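Local coordinates for carbamate kinase (Mycoplasma penetrans, PDB 4AXS), which probably catalyses the reversible transfer of a phosphoryl group between ATP and carbamate, the kinase step of the arginine deiminase pathway, at residues A[258-262]-A[263-267]; A[229-232]-A[233-236]. All blocks are in the same frame, centred on the assembly; numbering follows the deposited sequence.

Interaction 1. Residues A[258-262]-A[263-267]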
ATOM      1  N   TYR A 258     -28.489  17.599 -10.040  1.00 49.84           N
ATOM      2  CA  TYR A 258     -29.522  18.439 -10.621  1.00 54.09           C
ATOM      3  C   TYR A 258     -29.387  18.549 -12.137  1.00 51.35           C
ATOM      4  O   TYR A 258     -28.311  18.334 -12.699  1.00 47.24           O
ATOM      5  CB  TYR A 258     -29.519  19.820  -9.959  1.00 49.25           C
ATOM      6  CG  TYR A 258     -30.070  19.807  -8.546  1.00 57.47           C
ATOM      7  CD1 TYR A 258     -29.302  19.355  -7.483  1.00 55.72           C
ATOM      8  CD2 TYR A 258     -31.368  20.235  -8.276  1.00 61.25           C
ATOM      9  CE1 TYR A 258     -29.801  19.335  -6.193  1.00 53.69           C
ATOM     10  CE2 TYR A 258     -31.876  20.221  -6.985  1.00 56.79           C
ATOM     11  CZ  TYR A 258     -31.085  19.766  -5.947  1.00 61.65           C
ATOM     12  OH  TYR A 258     -31.581  19.742  -4.656  1.00 64.44           O
ATOM     13  N   VAL A 259     -30.501  18.844 -12.796  1.00 51.05           N
ATOM     14  CA  VAL A 259     -30.463  19.238 -14.198  1.00 53.40           C
ATOM     15  C   VAL A 259     -31.001  20.669 -14.320  1.00 51.14           C
ATOM     16  O   VAL A 259     -31.809  21.104 -13.503  1.00 51.14           O
ATOM     17  CB  VAL A 259     -31.201  18.226 -15.132  1.00 52.07           C
ATOM     18  CG1 VAL A 259     -30.361  16.951 -15.306  1.00 46.71           C
ATOM     19  CG2 VAL A 259     -32.602  17.894 -14.601  1.00 41.91           C
ATOM     20  N   ASP A 260     -30.510  21.407 -15.310  1.00 55.12           N
ATOM     21  CA  ASP A 260     -30.941  22.785 -15.524  1.00 59.43           C
ATOM     22  C   ASP A 260     -30.676  23.660 -14.314  1.00 58.89           C
ATOM     23  O   ASP A 260     -31.483  24.529 -13.998  1.00 60.47           O
ATOM     24  CB  ASP A 260     -32.441  22.838 -15.843  1.00 55.69           C
ATOM     25  CG  ASP A 260     -32.774  22.292 -17.220  1.00 58.57           C
ATOM     26  OD1 ASP A 260     -32.020  22.565 -18.181  1.00 54.71           O
ATOM     27  OD2 ASP A 260     -33.803  21.589 -17.334  1.00 60.56           O
ATOM     28  N   PHE A 261     -29.560  23.446 -13.629  1.00 56.75           N
ATOM     29  CA  PHE A 261     -29.311  24.218 -12.417  1.00 61.86           C
ATOM     30  C   PHE A 261     -29.424  25.731 -12.670  1.00 68.65           C
ATOM     31  O   PHE A 261     -29.217  26.207 -13.794  1.00 66.70           O
ATOM     32  CB  PHE A 261     -27.971  23.857 -11.775  1.00 59.25           C
ATOM     33  CG  PHE A 261     -27.938  24.082 -10.281  1.00 69.74           C
ATOM     34  CD1 PHE A 261     -28.440  23.117  -9.410  1.00 67.00           C
ATOM     35  CD2 PHE A 261     -27.417  25.253  -9.744  1.00 66.63           C
ATOM     36  CE1 PHE A 261     -28.423  23.315  -8.034  1.00 62.00           C
ATOM     37  CE2 PHE A 261     -27.395  25.450  -8.370  1.00 63.30           C
ATOM     38  CZ  PHE A 261     -27.904  24.479  -7.518  1.00 61.80           C
ATOM     39  N   ASN A 262     -29.773  26.475 -11.622  1.00 63.82           N
ATOM     40  CA  ASN A 262     -30.001  27.906 -11.748  1.00 59.56           C
ATOM     41  C   ASN A 262     -30.723  28.244 -13.040  1.00 67.51           C
ATOM     42  O   ASN A 262     -30.325  29.150 -13.776  1.00 70.93           O
ATOM     43  CB  ASN A 262     -28.695  28.684 -11.617  1.00 62.23           C
ATOM     44  CG  ASN A 262     -28.269  28.850 -10.171  1.00 66.28           C
ATOM     45  OD1 ASN A 262     -28.497  27.972  -9.337  1.00 67.57           O
ATOM     46  ND2 ASN A 262     -27.663  29.986  -9.862  1.00 61.06           N
ATOM     47  N   LYS A 263     -31.772  27.468 -13.310  1.00 67.39           N
ATOM     48  CA  LYS A 263     -32.719  27.717 -14.386  1.00 63.39           C
ATOM     49  C   LYS A 263     -34.105  27.359 -13.871  1.00 64.32           C
ATOM     50  O   LYS A 263     -34.241  26.559 -12.945  1.00 59.50           O
ATOM     51  CB  LYS A 263     -32.409  26.856 -15.609  1.00 63.43           C
ATOM     52  CG  LYS A 263     -31.162  27.244 -16.374  1.00 66.66           C
ATOM     53  CD  LYS A 263     -30.926  26.260 -17.520  1.00 69.71           C
ATOM     54  CE  LYS A 263     -29.617  26.539 -18.246  1.00 77.55           C
ATOM     55  NZ  LYS A 263     -29.301  25.495 -19.260  1.00 73.13           N
ATOM     56  N   PRO A 264     -35.139  27.966 -14.467  1.00 64.49           N
ATOM     57  CA  PRO A 264     -36.558  27.714 -14.184  1.00 63.79           C
ATOM     58  C   PRO A 264     -36.922  26.226 -14.125  1.00 63.17           C
ATOM     59  O   PRO A 264     -37.639  25.781 -13.221  1.00 62.38           O
ATOM     60  CB  PRO A 264     -37.256  28.375 -15.370  1.00 62.46           C
ATOM     61  CG  PRO A 264     -36.367  29.526 -15.712  1.00 66.67           C
ATOM     62  CD  PRO A 264     -34.955  29.077 -15.419  1.00 61.92           C
ATOM     63  N   THR A 265     -36.437  25.454 -15.084  1.00 62.43           N
ATOM     64  CA  THR A 265     -36.761  24.036 -15.117  1.00 60.80           C
ATOM     65  C   THR A 265     -35.849  23.191 -14.223  1.00 59.80           C
ATOM     66  O   THR A 265     -35.928  21.963 -14.248  1.00 57.68           O
ATOM     67  CB  THR A 265     -36.706  23.488 -16.540  1.00 59.34           C
ATOM     68  OG1 THR A 265     -35.613  24.103 -17.234  1.00 62.36           O
ATOM     69  CG2 THR A 265     -38.016  23.776 -17.278  1.00 42.67           C
ATOM     70  N   GLN A 266     -34.997  23.846 -13.435  1.00 58.07           N
ATOM     71  CA  GLN A 266     -34.120  23.131 -12.513  1.00 55.98           C
ATOM     72  C   GLN A 266     -34.900  22.010 -11.850  1.00 57.80           C
ATOM     73  O   GLN A 266     -36.033  22.209 -11.414  1.00 51.33           O
ATOM     74  CB  GLN A 266     -33.527  24.073 -11.458  1.00 54.82           C
ATOM     75  CG  GLN A 266     -32.741  23.380 -10.344  1.00 55.61           C
ATOM     76  CD  GLN A 266     -31.963  24.356  -9.454  1.00 57.98           C
ATOM     77  OE1 GLN A 266     -31.149  25.143  -9.939  1.00 54.45           O
ATOM     78  NE2 GLN A 266     -32.203  24.290  -8.144  1.00 54.68           N
ATOM     79  N   LYS A 267     -34.296  20.826 -11.797  1.00 58.64           N
ATOM     80  CA  LYS A 267     -34.928  19.665 -11.189  1.00 50.90           C
ATOM     81  C   LYS A 267     -33.887  18.736 -10.587  1.00 53.17           C
ATOM     82  O   LYS A 267     -32.783  18.575 -11.123  1.00 50.20           O
ATOM     83  CB  LYS A 267     -35.774  18.903 -12.213  1.00 50.71           C
ATOM     84  CG  LYS A 267     -37.062  19.592 -12.589  1.00 63.79           C
ATOM     85  CD  LYS A 267     -37.849  18.814 -13.644  1.00 74.30           C
ATOM     86  CE  LYS A 267     -39.151  19.529 -14.002  1.00 70.35           C
ATOM     87  NZ  LYS A 267     -39.870  18.854 -15.115  1.00 79.06           N
TER

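Interaction 2. Residues A[229-232]-A[233-236]. With SO4 (sulfate ion), chain B.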
ATOM      1  N   VAL A 229      -3.265   9.558 -14.622  1.00 58.60           N
ATOM      2  CA  VAL A 229      -4.234   9.189 -13.609  1.00 55.53           C
ATOM      3  C   VAL A 229      -5.366   8.355 -14.194  1.00 56.71           C
ATOM      4  O   VAL A 229      -5.519   8.219 -15.407  1.00 54.87           O
ATOM      5  CB  VAL A 229      -4.860  10.425 -12.951  1.00 56.37           C
ATOM      6  CG1 VAL A 229      -3.785  11.316 -12.365  1.00 58.70           C
ATOM      7  CG2 VAL A 229      -5.708  11.177 -13.958  1.00 57.85           C
ATOM      8  N   ILE A 230      -6.161   7.799 -13.299  1.00 49.46           N
ATOM      9  CA  ILE A 230      -7.314   7.036 -13.676  1.00 41.83           C
ATOM     10  C   ILE A 230      -8.383   7.550 -12.766  1.00 41.51           C
ATOM     11  O   ILE A 230      -8.157   7.688 -11.565  1.00 41.21           O
ATOM     12  CB  ILE A 230      -7.073   5.554 -13.434  1.00 41.72           C
ATOM     13  CG1 ILE A 230      -6.035   5.053 -14.444  1.00 42.54           C
ATOM     14  CG2 ILE A 230      -8.378   4.787 -13.511  1.00 35.96           C
ATOM     15  CD1 ILE A 230      -5.461   3.733 -14.119  1.00 38.67           C
ATOM     16  N   ASP A 231      -9.527   7.894 -13.351  1.00 40.44           N
ATOM     17  CA  ASP A 231     -10.647   8.416 -12.602  1.00 30.15           C
ATOM     18  C   ASP A 231     -11.127   7.333 -11.631  1.00 34.89           C
ATOM     19  O   ASP A 231     -11.495   6.230 -12.044  1.00 32.95           O
ATOM     20  CB  ASP A 231     -11.751   8.822 -13.573  1.00 37.05           C
ATOM     21  CG  ASP A 231     -12.986   9.340 -12.870  1.00 39.31           C
ATOM     22  OD1 ASP A 231     -13.725   8.517 -12.287  1.00 36.85           O
ATOM     23  OD2 ASP A 231     -13.194  10.573 -12.884  1.00 38.89           O
ATOM     24  N   LYS A 232     -11.095   7.650 -10.338  1.00 30.56           N
ATOM     25  CA  LYS A 232     -11.430   6.688  -9.304  1.00 30.58           C
ATOM     26  C   LYS A 232     -12.858   6.148  -9.433  1.00 34.75           C
ATOM     27  O   LYS A 232     -13.119   4.989  -9.095  1.00 32.71           O
ATOM     28  CB  LYS A 232     -11.178   7.278  -7.906  1.00 32.65           C
ATOM     29  CG  LYS A 232     -12.109   8.430  -7.492  1.00 34.99           C
ATOM     30  CD  LYS A 232     -13.324   7.918  -6.738  1.00 33.29           C
ATOM     31  CE  LYS A 232     -13.913   8.992  -5.843  1.00 40.50           C
ATOM     32  NZ  LYS A 232     -14.542  10.105  -6.618  1.00 48.17           N
ATOM     33  N   ASP A 233     -13.784   6.971  -9.926  1.00 36.25           N
ATOM     34  CA  ASP A 233     -15.158   6.487 -10.123  1.00 34.26           C
ATOM     35  C   ASP A 233     -15.216   5.381 -11.202  1.00 31.56           C
ATOM     36  O   ASP A 233     -15.759   4.310 -10.964  1.00 31.40           O
ATOM     37  CB  ASP A 233     -16.133   7.652 -10.381  1.00 35.94           C
ATOM     38  CG  ASP A 233     -16.165   8.668  -9.218  1.00 39.66           C
ATOM     39  OD1 ASP A 233     -16.319   8.256  -8.045  1.00 32.69           O
ATOM     40  OD2 ASP A 233     -16.048   9.889  -9.484  1.00 41.28           O
ATOM     41  N   PHE A 234     -14.623   5.630 -12.367  1.00 33.83           N
ATOM     42  CA  PHE A 234     -14.436   4.591 -13.380  1.00 33.67           C
ATOM     43  C   PHE A 234     -13.766   3.357 -12.772  1.00 39.21           C
ATOM     44  O   PHE A 234     -14.207   2.222 -12.972  1.00 39.45           O
ATOM     45  CB  PHE A 234     -13.504   5.079 -14.496  1.00 34.56           C
ATOM     46  CG  PHE A 234     -14.088   6.140 -15.393  1.00 42.98           C
ATOM     47  CD1 PHE A 234     -15.449   6.386 -15.438  1.00 39.89           C
ATOM     48  CD2 PHE A 234     -13.259   6.874 -16.232  1.00 49.88           C
ATOM     49  CE1 PHE A 234     -15.954   7.339 -16.279  1.00 37.44           C
ATOM     50  CE2 PHE A 234     -13.782   7.843 -17.080  1.00 46.18           C
ATOM     51  CZ  PHE A 234     -15.127   8.071 -17.093  1.00 33.38           C
ATOM     52  N   ALA A 235     -12.672   3.582 -12.048  1.00 33.16           N
ATOM     53  CA  ALA A 235     -11.894   2.476 -11.525  1.00 37.31           C
ATOM     54  C   ALA A 235     -12.788   1.645 -10.646  1.00 34.08           C
ATOM     55  O   ALA A 235     -12.918   0.450 -10.833  1.00 38.97           O
ATOM     56  CB  ALA A 235     -10.656   2.977 -10.737  1.00 35.01           C
ATOM     57  N   LEU A 236     -13.424   2.294  -9.689  1.00 34.28           N
ATOM     58  CA  LEU A 236     -14.213   1.574  -8.702  1.00 37.90           C
ATOM     59  C   LEU A 236     -15.467   0.954  -9.299  1.00 41.40           C
ATOM     60  O   LEU A 236     -16.028  -0.001  -8.745  1.00 39.65           O
ATOM     61  CB  LEU A 236     -14.540   2.480  -7.519  1.00 34.18           C
ATOM     62  CG  LEU A 236     -13.445   2.337  -6.465  1.00 37.21           C
ATOM     63  CD1 LEU A 236     -13.201   3.645  -5.730  1.00 41.17           C
ATOM     64  CD2 LEU A 236     -13.798   1.214  -5.496  1.00 38.90           C
TER
HETATM   65  S   SO4 B1311     -10.867  12.627  -6.638  1.00 58.37           S
HETATM   66  O1  SO4 B1311      -9.661  12.423  -7.443  1.00 36.82           O
HETATM   67  O2  SO4 B1311     -10.599  12.044  -5.325  1.00 46.61           O
HETATM   68  O3  SO4 B1311     -11.191  14.049  -6.463  1.00 58.34           O
HETATM   69  O4  SO4 B1311     -12.038  12.015  -7.285  1.00 56.57           O

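Interaction 1. Residues A[258-262]-A[263-267]
K263, which opens a type I turn, lies against D260, its CB 3.0 Å from D260 O. Its extended chain crosses the aspartate at about a right angle, and NZ stops 4.1 Å from D260 OD1, opposite charges near each other but not in contact. Q266 N closes the turn on K263 O. Within this turn T265 OG1 gives a weak hydrogen bond to D260 OD2 (3.1 Å), so the carboxylate is approached by two side chains of the turn. With CG of Q266 anti to the backbone N (chi1 172°) and the chain extended, its amide lies alongside the F261 ring, the planes 18° apart, with OE1 3.3 Å above one face and offset toward the rim. The same OE1 accepts from N262 N; the N-H is bent (135°), and the 2.5 Å length is doubtful at this resolution. K267 then pairs with V259 as an antiparallel hydrogen-bonded pair: V259 N gives to K267 O (2.8 Å) and K267 N to V259 O (3.0 Å). The V259 side chain touches L269, Q285 and F286, while Q285 accepts from D260 N. The connection is thus a beta-hairpin at the protein surface, held by two backbone bonds at its base and by Q266 OE1, which supplies an acceptor for a backbone N-H of the loop; T265 OG1 adds a weak tie to D260.

Interaction 2. Residues A[229-232]-A[233-236]
D231 overlaps the ring of F234: its CB lies 3.6 Å from F234 CD2, and OD1 stands over one face, displaced toward the rim. D231 is the N-cap of helix 232-242. Placing CG anti to the backbone N (chi1 178°) brings OD1 back to the first turn, where it takes a nearly straight bond from F234 N (3.0 Å, N-H...O 161°) on the anti side of the carboxylate. A second, weak bond comes from D233 N. The helical bonds start at once, A235 N to D231 O and L236 N to K232 O, while I230 CG2 lies 4.0 Å from A235 CB.

K232 and D233 run side by side on another flank of the turn. The lysine chain is bent at chi2 (92°) and chi4, which folds it along the aspartate and sets NZ 2.9 Å from D233 OD1. The ammonium meets that oxygen from above the carboxylate plane; a weaker bond to OD2 completes the salt bridge. NZ also gives a hydrogen bond to O4 of a sulfate ion (3.2 Å), which G33 N holds as well. D233 and K232 touch A30 of strand 27-31, and K294 of helix 292-302 forms a long, weak ion pair with D233 OD2.

The sulfate probably came from the crystallisation liquor, but its position at K232 and the backbone NH of G33 is consistent with a phosphate site of this kinase family. D231 caps the helix start, chiefly through the bond from F234 N. Separately, D233 would hold the K232 ammonium in place toward the anion, as a second-shell group.

Along the chain interaction 2 comes first. Leaving strand 223-225, the loop 229-232 runs straight into helix 232-242, and the cap at 229-236 fixes that turn in touch with strand 27-31 of the five-stranded sheet, helix 292-302, and strands 134-137 and 187-190 of the four-stranded sheet. The chain then passes through strand 247-251 of the five-stranded sheet and out to interaction 1, where 258-267 closes a hairpin joining strands 258-259 and 267-268 in a small two-stranded sheet. The two contacts stand in series, neither nested nor crossed. Interaction 1 is peripheral, its centre about 27 Å from the centre of the chain; that of interaction 2 is about 5 Å from it.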